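Local coordinates for protein peroxisomal acyl-coenzyme A oxidase 1 (Arabidopsis thaliana, PDB 1W07) that catalyses the FAD-dependent desaturation of long- and medium-chain acyl-CoAs to 2-trans-enoyl-CoAs in peroxisomal beta-oxidation, with oxygen converted to hydrogen peroxide, at residues 137-142 with 147-152; 310-315 with 319-324; 328-333 with 396-401. The protein carries 1 engineered substitution. All coordinates share one frame; numbering follows the deposited sequence.

In the fold
The three contacts follow one another along the chain. Contact 1 lies in the loop between strands 133-136 and 152-156, in the middle domain. Contact 2 lies in the loop between helices 278-309 and 328-363, and contact 3 joins helix 328-363 to segment 396-401 on helix 370-398. Contacts 2 and 3 have centres about 14 Å apart, touch through Val324 and Gln330, and hold the same FAD. Contact 1 is on the other side of the chain's centre, about 56 Å from contact 2 between centres, and binds a different FAD. Each cofactor of the homodimer therefore meets contact 1 of one subunit and contacts 2 and 3 of the other.

Contact 1 (137-142 with 147-152); sequences QTELGH and QGLETT. With FAD (flavin-adenine dinucleotide), chain I.
Glu139 carries the polar side of this contact, with its carboxylate set against the backbone of Glu150 and Thr151. Glu150 N donates to Glu139 OE1 at 2.7 Å in an almost straight bond, on the syn side but 27° out of the carboxylate plane. Thr151 N reaches the syn lone pair of Glu139 OE2 at 3.1 Å. Thr151 OG1 also donates to OE2, though its very short modelled length is doubtful. Lys173 adds a salt bridge to the same oxygen.

A water joins Glu139 OE1, His142 ND1 and Glu150 OE2. Glu150 OE2 also bonds to Thr170. The water lies in the plane of the His142 ring, at its edge. The ring's NE2 bonds to Glu321 of the second subunit.

The packing is of two kinds. Gly148 O sits 3.2 Å above the His142 ring plane, over its centre. Leu149 CD2 lies 3.5 Å from Glu139 CG and also touches Gln137 O.

The FAD is held on the far side of the loop. Gln137 N and Thr138 N both donate to flavin O2, the latter at 2.8 Å. Thr138 OG1 donates to flavin N1 and accepts from O3' of the ribityl chain.

The two N-H donors on O2 and the hydroxyl on N1 would probably stabilise negative charge on the reduced flavin. Glu139, held at both oxygens, probably helps to fix the loop that presents them.

Contact 2 (310-315 with 319-324); sequences RRQFGA and GIETQV. With FAD (flavin-adenine dinucleotide), chain C.
Arg311 lays its guanidinium over the side chain of Gln323, with Gln323 CG 3.5 Å above the centre of the group. The two chains run side by side in the same direction, and the guanidinium and amide planes are stacked 26° apart. Gln323 NE2 donates to Ala308 O. Arg311 is extended from CG to NE, and its NH1 donates to Glu321 O at 2.9 Å, close to the guanidinium plane.

The backbones also meet. Val324 N donates to Arg310 O at 2.9 Å and Gln312 N to Thr322 O at 3.1 Å. These bonds flank Arg311 and Gln323, a single antiparallel bridge with the two residues as a non-hydrogen-bonded pair. The segments are thus the two arms of a short hairpin-like loop between helices 278-309 and 328-363. Beyond the bridge the pairing slips, since Thr322 N bonds to Phe313 O, while Thr322 OG1 turns to Gly314 O.

Glu321 OE1 takes Phe313 N on its anti lone pair at 2.7 Å. It also meets Asn145 of the second subunit, and its OE2 meets His142 there. Gln312 folds back, bent at chi2 (76°), to give NE2 to Arg311 O in the plane of its own amide. Its OE1 accepts from Gly143 and Asn145 of the second subunit.

Both arms contribute to binding the ADP half of the FAD. Arg310 NE donates to phosphate oxygen O2A at 2.7 Å, and NH2 adds a weak bond. Val324 CG1 packs 3.2 Å from ribose O4B, and the edge of the Phe313 ring meets adenine N7A.

Contact 3 (328-333 with 396-401); sequences KTQQNR and RKLCGG. With FAD (flavin-adenine dinucleotide), chain C.
Gln330 reaches across to segment 396-401, where its NE2 donates to Leu398 O at 3.0 Å. Leu398 O lies close to the amide plane of Gln330. With CG anti to the backbone N (chi1 -165°) and the chain bent at chi2, the amide lies beside both Leu398 and the FAD ribose. OE1 accepts from ribose O3B at 2.7 Å, while NE2 also bonds to Ser307. Replacing Gln330 by an alanine is likely to leave O3B and Leu398 O without their amide partner and to remove a tie between the two segments.

Three residues on, Arg333 spreads its guanidinium flat over Leu398, whose CD2 is 3.3 Å above the centre of the group. NH1 makes weak bonds to ribose O2B and O3B. NH2 reaches a water, which donates to Lys397 O. NE forms a salt bridge with Glu394.

Farther along the second segment, Gly401 N donates to phosphate oxygen O1P at 3.0 Å. Gly400 CA packs against the bridging oxygen O3P.

The ribose hydroxyls are thus held chiefly by the neutral amide, with weaker bonds from the charged guanidinium, while a backbone N-H meets the pyrophosphate.

Contact 1 (137-142 with 147-152)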
# COMPACT_ATOMS: atom_id res chain seq x y z
N GLN B 137 9.11 19.29 17.15
CA GLN B 137 10.49 18.82 17.10
C GLN B 137 10.99 18.78 15.66
O GLN B 137 11.91 19.50 15.29
CB GLN B 137 10.56 17.44 17.76
CG GLN B 137 11.91 16.74 17.67
CD GLN B 137 11.94 15.46 18.48
OE1 GLN B 137 11.94 15.49 19.71
NE2 GLN B 137 11.96 14.31 17.80
N THR B 138 10.35 17.96 14.84
CA THR B 138 10.73 17.79 13.44
C THR B 138 10.80 19.09 12.63
O THR B 138 10.00 20.01 12.83
CB THR B 138 9.78 16.80 12.75
OG1 THR B 138 9.88 15.54 13.40
CG2 THR B 138 10.14 16.64 11.28
N GLU B 139 11.76 19.14 11.72
CA GLU B 139 11.95 20.29 10.86
C GLU B 139 11.97 19.79 9.42
O GLU B 139 11.99 18.59 9.17
CB GLU B 139 13.28 21.01 11.17
CG GLU B 139 13.58 21.14 12.66
CD GLU B 139 14.82 21.98 12.98
OE1 GLU B 139 15.86 21.83 12.30
OE2 GLU B 139 14.74 22.78 13.93
N LEU B 140 11.97 20.72 8.47
CA LEU B 140 12.02 20.38 7.06
C LEU B 140 13.21 19.48 6.77
O LEU B 140 13.08 18.45 6.10
CB LEU B 140 12.13 21.64 6.20
CG LEU B 140 10.81 22.23 5.68
CD1 LEU B 140 11.04 23.60 5.06
CD2 LEU B 140 10.22 21.27 4.66
N GLY B 141 14.37 19.85 7.28
CA GLY B 141 15.56 19.07 7.02
C GLY B 141 15.89 17.93 7.96
O GLY B 141 16.78 17.14 7.64
N HIS B 142 15.19 17.82 9.09
CA HIS B 142 15.50 16.76 10.06
C HIS B 142 14.30 16.18 10.80
O HIS B 142 13.54 16.89 11.47
CB HIS B 142 16.52 17.26 11.10
CG HIS B 142 17.85 17.60 10.52
ND1 HIS B 142 18.10 18.79 9.86
CD2 HIS B 142 19.01 16.89 10.46
CE1 HIS B 142 19.35 18.79 9.42
NE2 HIS B 142 19.92 17.65 9.77
N GLN B 147 19.30 14.90 16.53
CA GLN B 147 20.52 15.61 16.90
C GLN B 147 20.97 16.59 15.83
O GLN B 147 21.87 17.40 16.06
CB GLN B 147 21.64 14.62 17.21
CG GLN B 147 21.33 13.72 18.41
CD GLN B 147 21.02 14.51 19.67
OE1 GLN B 147 21.84 15.30 20.13
NE2 GLN B 147 19.82 14.31 20.22
N GLY B 148 20.33 16.53 14.66
CA GLY B 148 20.67 17.43 13.57
C GLY B 148 19.78 18.66 13.48
O GLY B 148 19.96 19.46 12.57
N LEU B 149 18.82 18.81 14.40
CA LEU B 149 17.93 19.97 14.38
C LEU B 149 18.76 21.25 14.28
O LEU B 149 19.82 21.34 14.90
CB LEU B 149 17.07 20.04 15.66
CG LEU B 149 16.10 18.88 15.86
CD1 LEU B 149 15.25 19.14 17.10
CD2 LEU B 149 15.23 18.71 14.61
N GLU B 150 18.26 22.21 13.50
CA GLU B 150 18.94 23.49 13.26
C GLU B 150 18.39 24.65 14.10
O GLU B 150 19.09 25.65 14.30
CB GLU B 150 18.83 23.88 11.78
CG GLU B 150 19.36 22.84 10.81
CD GLU B 150 19.24 23.27 9.37
OE1 GLU B 150 19.89 24.28 8.98
OE2 GLU B 150 18.51 22.61 8.60
N THR B 151 17.16 24.54 14.57
CA THR B 151 16.59 25.62 15.37
C THR B 151 17.48 25.85 16.59
O THR B 151 17.96 24.91 17.22
CB THR B 151 15.14 25.29 15.81
OG1 THR B 151 14.34 25.10 14.64
CG2 THR B 151 14.54 26.44 16.65
N THR B 152 17.73 27.12 16.91
CA THR B 152 18.58 27.43 18.05
C THR B 152 17.86 28.15 19.17
O THR B 152 16.86 28.83 18.94
CB THR B 152 19.79 28.30 17.62
OG1 THR B 152 19.31 29.50 17.00
CG2 THR B 152 20.64 27.56 16.63
PA FAD I . 14.29 10.08 7.08
O1A FAD I . 14.74 9.67 8.42
O2A FAD I . 14.95 11.23 6.44
O5B FAD I . 14.38 8.80 6.11
C5B FAD I . 14.10 8.91 4.71
C4B FAD I . 14.62 7.67 3.97
O4B FAD I . 16.03 7.56 4.24
C3B FAD I . 13.97 6.39 4.51
O3B FAD I . 13.98 5.38 3.51
C2B FAD I . 14.90 6.02 5.66
O2B FAD I . 14.89 4.61 5.87
C1B FAD I . 16.25 6.39 5.05
N9A FAD I . 17.26 6.66 6.11
C8A FAD I . 17.35 7.76 6.85
N7A FAD I . 18.37 7.65 7.70
C5A FAD I . 18.94 6.46 7.50
C6A FAD I . 20.03 5.80 8.06
N6A FAD I . 20.69 6.33 9.09
N1A FAD I . 20.38 4.54 7.57
C2A FAD I . 19.63 3.97 6.53
N3A FAD I . 18.60 4.62 6.03
C4A FAD I . 18.24 5.83 6.48
N1 FAD I . 7.17 15.42 14.25
C2 FAD I . 7.04 16.21 15.40
O2 FAD I . 8.04 16.73 15.91
N3 FAD I . 5.77 16.40 15.96
C4 FAD I . 4.64 15.83 15.36
O4 FAD I . 3.54 15.98 15.88
C4X FAD I . 4.78 15.07 14.20
N5 FAD I . 3.65 14.55 13.55
C5X FAD I . 3.78 13.80 12.38
C6 FAD I . 2.64 13.39 11.68
C7 FAD I . 2.76 12.75 10.46
C7M FAD I . 1.49 12.33 9.72
C8 FAD I . 4.03 12.50 9.92
C8M FAD I . 4.19 11.80 8.57
C9 FAD I . 5.16 12.90 10.62
C9A FAD I . 5.05 13.55 11.85
N10 FAD I . 6.18 14.02 12.53
C10 FAD I . 6.04 14.86 13.65
C1' FAD I . 7.55 13.76 12.02
C2' FAD I . 7.95 12.32 12.35
O2' FAD I . 7.81 12.08 13.75
C3' FAD I . 9.38 11.95 11.92
O3' FAD I . 10.31 12.84 12.54
C4' FAD I . 9.57 12.01 10.40
O4' FAD I . 8.38 11.60 9.71
C5' FAD I . 10.73 11.10 10.01
O5' FAD I . 10.82 10.99 8.59
P FAD I . 12.05 11.64 7.79
O1P FAD I . 11.47 12.52 6.75
O2P FAD I . 13.00 12.22 8.77
O3P FAD I . 12.71 10.35 7.10
O HOH W 1 16.68 20.91 9.85

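Contact 2 (310-315 with 319-324)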
# COMPACT_ATOMS: atom_id res chain seq x y z
N ARG B 310 -18.99 -12.36 -0.10
CA ARG B 310 -18.67 -12.44 -1.52
C ARG B 310 -18.50 -13.86 -2.05
O ARG B 310 -17.74 -14.66 -1.51
CB ARG B 310 -17.40 -11.63 -1.79
CG ARG B 310 -16.96 -11.62 -3.25
CD ARG B 310 -17.93 -10.84 -4.14
NE ARG B 310 -17.39 -10.71 -5.49
CZ ARG B 310 -17.91 -9.92 -6.44
NH1 ARG B 310 -18.98 -9.17 -6.18
NH2 ARG B 310 -17.36 -9.88 -7.65
N ARG B 311 -19.23 -14.17 -3.12
CA ARG B 311 -19.15 -15.48 -3.76
C ARG B 311 -18.71 -15.25 -5.19
O ARG B 311 -19.18 -14.31 -5.85
CB ARG B 311 -20.51 -16.20 -3.73
CG ARG B 311 -20.97 -16.64 -2.33
CD ARG B 311 -22.44 -17.05 -2.32
NE ARG B 311 -22.93 -17.44 -0.99
CZ ARG B 311 -22.69 -18.62 -0.41
NH1 ARG B 311 -21.97 -19.55 -1.04
NH2 ARG B 311 -23.17 -18.86 0.80
N GLN B 312 -17.79 -16.08 -5.68
CA GLN B 312 -17.32 -15.91 -7.05
C GLN B 312 -16.69 -17.22 -7.53
O GLN B 312 -15.77 -17.74 -6.89
CB GLN B 312 -16.30 -14.77 -7.11
CG GLN B 312 -16.10 -14.13 -8.50
CD GLN B 312 -17.23 -13.19 -8.93
OE1 GLN B 312 -17.16 -12.56 -9.99
NE2 GLN B 312 -18.27 -13.09 -8.11
N PHE B 313 -17.18 -17.73 -8.65
CA PHE B 313 -16.68 -18.98 -9.21
C PHE B 313 -17.08 -20.14 -8.30
O PHE B 313 -17.75 -19.94 -7.29
CB PHE B 313 -15.15 -18.96 -9.35
CG PHE B 313 -14.63 -17.95 -10.33
CD1 PHE B 313 -14.02 -16.77 -9.89
CD2 PHE B 313 -14.70 -18.18 -11.70
CE1 PHE B 313 -13.47 -15.85 -10.80
CE2 PHE B 313 -14.16 -17.27 -12.62
CZ PHE B 313 -13.55 -16.11 -12.18
N GLY B 314 -16.66 -21.34 -8.67
CA GLY B 314 -16.99 -22.51 -7.87
C GLY B 314 -18.48 -22.79 -7.77
O GLY B 314 -18.95 -23.28 -6.74
N ALA B 315 -19.23 -22.49 -8.82
CA ALA B 315 -20.68 -22.72 -8.81
C ALA B 315 -20.97 -24.21 -8.86
O ALA B 315 -20.58 -24.91 -9.79
CB ALA B 315 -21.34 -22.01 -9.99
N GLY B 319 -25.56 -22.59 -10.24
CA GLY B 319 -25.46 -21.17 -9.98
C GLY B 319 -24.94 -20.75 -8.61
O GLY B 319 -24.46 -19.62 -8.46
N ILE B 320 -25.03 -21.62 -7.61
CA ILE B 320 -24.56 -21.25 -6.28
C ILE B 320 -23.03 -21.18 -6.22
O ILE B 320 -22.36 -22.20 -6.11
CB ILE B 320 -25.05 -22.24 -5.19
CG1 ILE B 320 -26.58 -22.38 -5.23
CG2 ILE B 320 -24.64 -21.73 -3.81
CD1 ILE B 320 -27.32 -21.09 -4.92
N GLU B 321 -22.47 -19.98 -6.29
CA GLU B 321 -21.02 -19.83 -6.24
C GLU B 321 -20.47 -19.93 -4.82
O GLU B 321 -21.18 -19.69 -3.85
CB GLU B 321 -20.61 -18.52 -6.89
CG GLU B 321 -20.82 -18.55 -8.39
CD GLU B 321 -20.71 -17.20 -9.04
OE1 GLU B 321 -19.58 -16.72 -9.28
OE2 GLU B 321 -21.78 -16.61 -9.31
N THR B 322 -19.18 -20.27 -4.73
CA THR B 322 -18.46 -20.45 -3.47
C THR B 322 -18.01 -19.14 -2.81
O THR B 322 -17.54 -18.22 -3.48
CB THR B 322 -17.18 -21.31 -3.71
OG1 THR B 322 -17.54 -22.50 -4.42
CG2 THR B 322 -16.51 -21.68 -2.40
N GLN B 323 -18.11 -19.08 -1.48
CA GLN B 323 -17.65 -17.90 -0.74
C GLN B 323 -16.14 -17.80 -0.96
O GLN B 323 -15.42 -18.81 -0.84
CB GLN B 323 -17.96 -18.09 0.74
CG GLN B 323 -19.45 -18.10 1.06
CD GLN B 323 -19.72 -18.72 2.41
OE1 GLN B 323 -19.74 -19.94 2.55
NE2 GLN B 323 -19.91 -17.88 3.42
N VAL B 324 -15.64 -16.62 -1.29
CA VAL B 324 -14.21 -16.50 -1.55
C VAL B 324 -13.37 -16.89 -0.36
O VAL B 324 -12.24 -17.35 -0.53
CB VAL B 324 -13.81 -15.07 -2.05
CG1 VAL B 324 -14.50 -14.79 -3.38
CG2 VAL B 324 -14.14 -14.01 -1.00
PA FAD C . -13.53 -11.00 -7.13
O1A FAD C . -13.27 -11.79 -8.35
O2A FAD C . -14.88 -11.04 -6.52
O5B FAD C . -12.42 -11.38 -6.02
C5B FAD C . -12.52 -10.94 -4.67
C4B FAD C . -11.55 -11.73 -3.79
O4B FAD C . -11.83 -13.13 -4.02
C3B FAD C . -10.10 -11.50 -4.23
O3B FAD C . -9.22 -11.75 -3.14
C2B FAD C . -9.93 -12.56 -5.32
O2B FAD C . -8.55 -12.92 -5.43
C1B FAD C . -10.68 -13.72 -4.65
N9A FAD C . -11.11 -14.73 -5.65
C8A FAD C . -12.12 -14.60 -6.50
N7A FAD C . -12.24 -15.70 -7.23
C5A FAD C . -11.29 -16.55 -6.83
C6A FAD C . -10.94 -17.83 -7.23
N6A FAD C . -11.63 -18.47 -8.17
N1A FAD C . -9.87 -18.46 -6.58
C2A FAD C . -9.19 -17.79 -5.56
N3A FAD C . -9.55 -16.56 -5.22
C4A FAD C . -10.57 -15.94 -5.82
N1 FAD C . -15.70 -3.30 -15.36
C2 FAD C . -16.33 -3.04 -16.58
O2 FAD C . -17.16 -3.83 -17.03
N3 FAD C . -16.04 -1.84 -17.25
C4 FAD C . -15.15 -0.92 -16.70
O4 FAD C . -14.91 0.13 -17.29
C4X FAD C . -14.53 -1.19 -15.48
N5 FAD C . -13.68 -0.24 -14.89
C5X FAD C . -13.08 -0.49 -13.65
C6 FAD C . -12.35 0.51 -13.01
C7 FAD C . -11.89 0.31 -11.71
C7M FAD C . -11.14 1.44 -11.01
C8 FAD C . -12.15 -0.90 -11.05
C8M FAD C . -11.70 -1.13 -9.60
C9 FAD C . -12.86 -1.90 -11.70
C9A FAD C . -13.33 -1.70 -13.00
N10 FAD C . -14.13 -2.67 -13.62
C10 FAD C . -14.80 -2.38 -14.82
C1' FAD C . -14.37 -3.99 -12.97
C2' FAD C . -13.10 -4.84 -13.14
O2' FAD C . -12.74 -4.89 -14.53
C3' FAD C . -13.23 -6.28 -12.62
O3' FAD C . -14.33 -6.93 -13.25
C4' FAD C . -13.41 -6.33 -11.10
O4' FAD C . -12.57 -5.39 -10.44
C5' FAD C . -13.09 -7.74 -10.60
O5' FAD C . -13.02 -7.73 -9.17
P FAD C . -14.12 -8.50 -8.28
O1P FAD C . -14.75 -7.50 -7.40
O2P FAD C . -14.97 -9.32 -9.17
O3P FAD C . -13.16 -9.46 -7.40

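Contact 3 (328-333 with 396-401)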
# COMPACT_ATOMS: atom_id res chain seq x y z
N LYS B 328 -8.18 -21.37 -0.60
CA LYS B 328 -6.92 -21.40 0.13
C LYS B 328 -6.03 -20.17 -0.07
O LYS B 328 -5.32 -19.77 0.85
CB LYS B 328 -6.16 -22.70 -0.19
CG LYS B 328 -6.63 -23.89 0.66
CD LYS B 328 -6.29 -23.66 2.13
CE LYS B 328 -6.88 -24.71 3.08
NZ LYS B 328 -8.35 -24.59 3.33
N THR B 329 -6.07 -19.57 -1.25
CA THR B 329 -5.30 -18.35 -1.53
C THR B 329 -5.87 -17.20 -0.69
O THR B 329 -5.13 -16.36 -0.16
CB THR B 329 -5.43 -17.94 -2.99
OG1 THR B 329 -6.81 -17.98 -3.35
CG2 THR B 329 -4.61 -18.86 -3.91
N GLN B 330 -7.20 -17.13 -0.57
CA GLN B 330 -7.82 -16.07 0.22
C GLN B 330 -7.42 -16.29 1.69
O GLN B 330 -7.09 -15.34 2.40
CB GLN B 330 -9.36 -16.14 0.07
CG GLN B 330 -10.14 -14.89 0.54
CD GLN B 330 -10.04 -13.73 -0.43
OE1 GLN B 330 -9.33 -13.81 -1.43
NE2 GLN B 330 -10.76 -12.65 -0.14
N GLN B 331 -7.44 -17.55 2.14
CA GLN B 331 -7.10 -17.90 3.52
C GLN B 331 -5.62 -17.62 3.85
O GLN B 331 -5.29 -17.13 4.95
CB GLN B 331 -7.43 -19.38 3.78
CG GLN B 331 -8.88 -19.73 3.42
CD GLN B 331 -9.25 -21.16 3.76
OE1 GLN B 331 -8.39 -22.02 3.98
NE2 GLN B 331 -10.55 -21.44 3.78
N ASN B 332 -4.75 -17.94 2.90
CA ASN B 332 -3.31 -17.74 3.04
C ASN B 332 -2.95 -16.26 3.08
O ASN B 332 -1.90 -15.88 3.58
CB ASN B 332 -2.58 -18.42 1.88
CG ASN B 332 -1.07 -18.40 2.05
OD1 ASN B 332 -0.55 -18.84 3.07
ND2 ASN B 332 -0.36 -17.89 1.05
N ARG B 333 -3.83 -15.42 2.54
CA ARG B 333 -3.57 -13.98 2.54
C ARG B 333 -4.22 -13.29 3.75
O ARG B 333 -3.66 -12.34 4.33
CB ARG B 333 -4.11 -13.36 1.24
CG ARG B 333 -3.36 -13.81 -0.02
CD ARG B 333 -4.22 -13.66 -1.28
NE ARG B 333 -4.49 -12.26 -1.60
CZ ARG B 333 -5.41 -11.86 -2.48
NH1 ARG B 333 -6.15 -12.75 -3.12
NH2 ARG B 333 -5.59 -10.57 -2.71
N ARG B 396 -7.53 -4.66 1.60
CA ARG B 396 -8.29 -3.94 0.60
C ARG B 396 -8.32 -4.76 -0.69
O ARG B 396 -9.37 -4.92 -1.31
CB ARG B 396 -7.70 -2.54 0.37
CG ARG B 396 -8.59 -1.63 -0.48
CD ARG B 396 -7.83 -0.39 -0.90
NE ARG B 396 -6.71 -0.76 -1.77
CZ ARG B 396 -6.86 -1.24 -3.00
NH1 ARG B 396 -8.06 -1.37 -3.54
NH2 ARG B 396 -5.79 -1.62 -3.68
N LYS B 397 -7.17 -5.31 -1.09
CA LYS B 397 -7.09 -6.12 -2.30
C LYS B 397 -7.94 -7.38 -2.15
O LYS B 397 -8.47 -7.91 -3.14
CB LYS B 397 -5.64 -6.51 -2.60
CG LYS B 397 -4.73 -5.34 -2.99
CD LYS B 397 -3.51 -5.85 -3.76
CE LYS B 397 -2.63 -4.69 -4.24
NZ LYS B 397 -1.94 -4.00 -3.12
N LEU B 398 -8.05 -7.88 -0.93
CA LEU B 398 -8.84 -9.08 -0.67
C LEU B 398 -10.32 -8.84 -0.95
O LEU B 398 -11.09 -9.78 -1.11
CB LEU B 398 -8.63 -9.54 0.78
CG LEU B 398 -7.28 -10.23 1.02
CD1 LEU B 398 -7.03 -10.38 2.51
CD2 LEU B 398 -7.28 -11.58 0.33
N CYS B 399 -10.72 -7.56 -0.99
CA CYS B 399 -12.12 -7.21 -1.25
C CYS B 399 -12.35 -6.91 -2.74
O CYS B 399 -13.39 -6.38 -3.12
CB CYS B 399 -12.54 -6.01 -0.39
SG CYS B 399 -12.79 -6.34 1.32
N GLY B 400 -11.40 -7.29 -3.59
CA GLY B 400 -11.54 -7.07 -5.02
C GLY B 400 -11.89 -5.65 -5.43
O GLY B 400 -11.49 -4.69 -4.78
N GLY B 401 -12.64 -5.50 -6.52
CA GLY B 401 -13.02 -4.18 -7.00
C GLY B 401 -13.67 -3.25 -5.99
O GLY B 401 -13.26 -2.09 -5.86
PA FAD C . -13.53 -11.00 -7.13
O1A FAD C . -13.27 -11.79 -8.35
O2A FAD C . -14.88 -11.04 -6.52
O5B FAD C . -12.42 -11.38 -6.02
C5B FAD C . -12.52 -10.94 -4.67
C4B FAD C . -11.55 -11.73 -3.79
O4B FAD C . -11.83 -13.13 -4.02
C3B FAD C . -10.10 -11.50 -4.23
O3B FAD C . -9.22 -11.75 -3.14
C2B FAD C . -9.93 -12.56 -5.32
O2B FAD C . -8.55 -12.92 -5.43
C1B FAD C . -10.68 -13.72 -4.65
N9A FAD C . -11.11 -14.73 -5.65
C8A FAD C . -12.12 -14.60 -6.50
N7A FAD C . -12.24 -15.70 -7.23
C5A FAD C . -11.29 -16.55 -6.83
C6A FAD C . -10.94 -17.83 -7.23
N6A FAD C . -11.63 -18.47 -8.17
N1A FAD C . -9.87 -18.46 -6.58
C2A FAD C . -9.19 -17.79 -5.56
N3A FAD C . -9.55 -16.56 -5.22
C4A FAD C . -10.57 -15.94 -5.82
N1 FAD C . -15.70 -3.30 -15.36
C2 FAD C . -16.33 -3.04 -16.58
O2 FAD C . -17.16 -3.83 -17.03
N3 FAD C . -16.04 -1.84 -17.25
C4 FAD C . -15.15 -0.92 -16.70
O4 FAD C . -14.91 0.13 -17.29
C4X FAD C . -14.53 -1.19 -15.48
N5 FAD C . -13.68 -0.24 -14.89
C5X FAD C . -13.08 -0.49 -13.65
C6 FAD C . -12.35 0.51 -13.01
C7 FAD C . -11.89 0.31 -11.71
C7M FAD C . -11.14 1.44 -11.01
C8 FAD C . -12.15 -0.90 -11.05
C8M FAD C . -11.70 -1.13 -9.60
C9 FAD C . -12.86 -1.90 -11.70
C9A FAD C . -13.33 -1.70 -13.00
N10 FAD C . -14.13 -2.67 -13.62
C10 FAD C . -14.80 -2.38 -14.82
C1' FAD C . -14.37 -3.99 -12.97
C2' FAD C . -13.10 -4.84 -13.14
O2' FAD C . -12.74 -4.89 -14.53
C3' FAD C . -13.23 -6.28 -12.62
O3' FAD C . -14.33 -6.93 -13.25
C4' FAD C . -13.41 -6.33 -11.10
O4' FAD C . -12.57 -5.39 -10.44
C5' FAD C . -13.09 -7.74 -10.60
O5' FAD C . -13.02 -7.73 -9.17
P FAD C . -14.12 -8.50 -8.28
O1P FAD C . -14.75 -7.50 -7.40
O2P FAD C . -14.97 -9.32 -9.17
O3P FAD C . -13.16 -9.46 -7.40
O HOH W 2 -7.12 -9.67 -4.90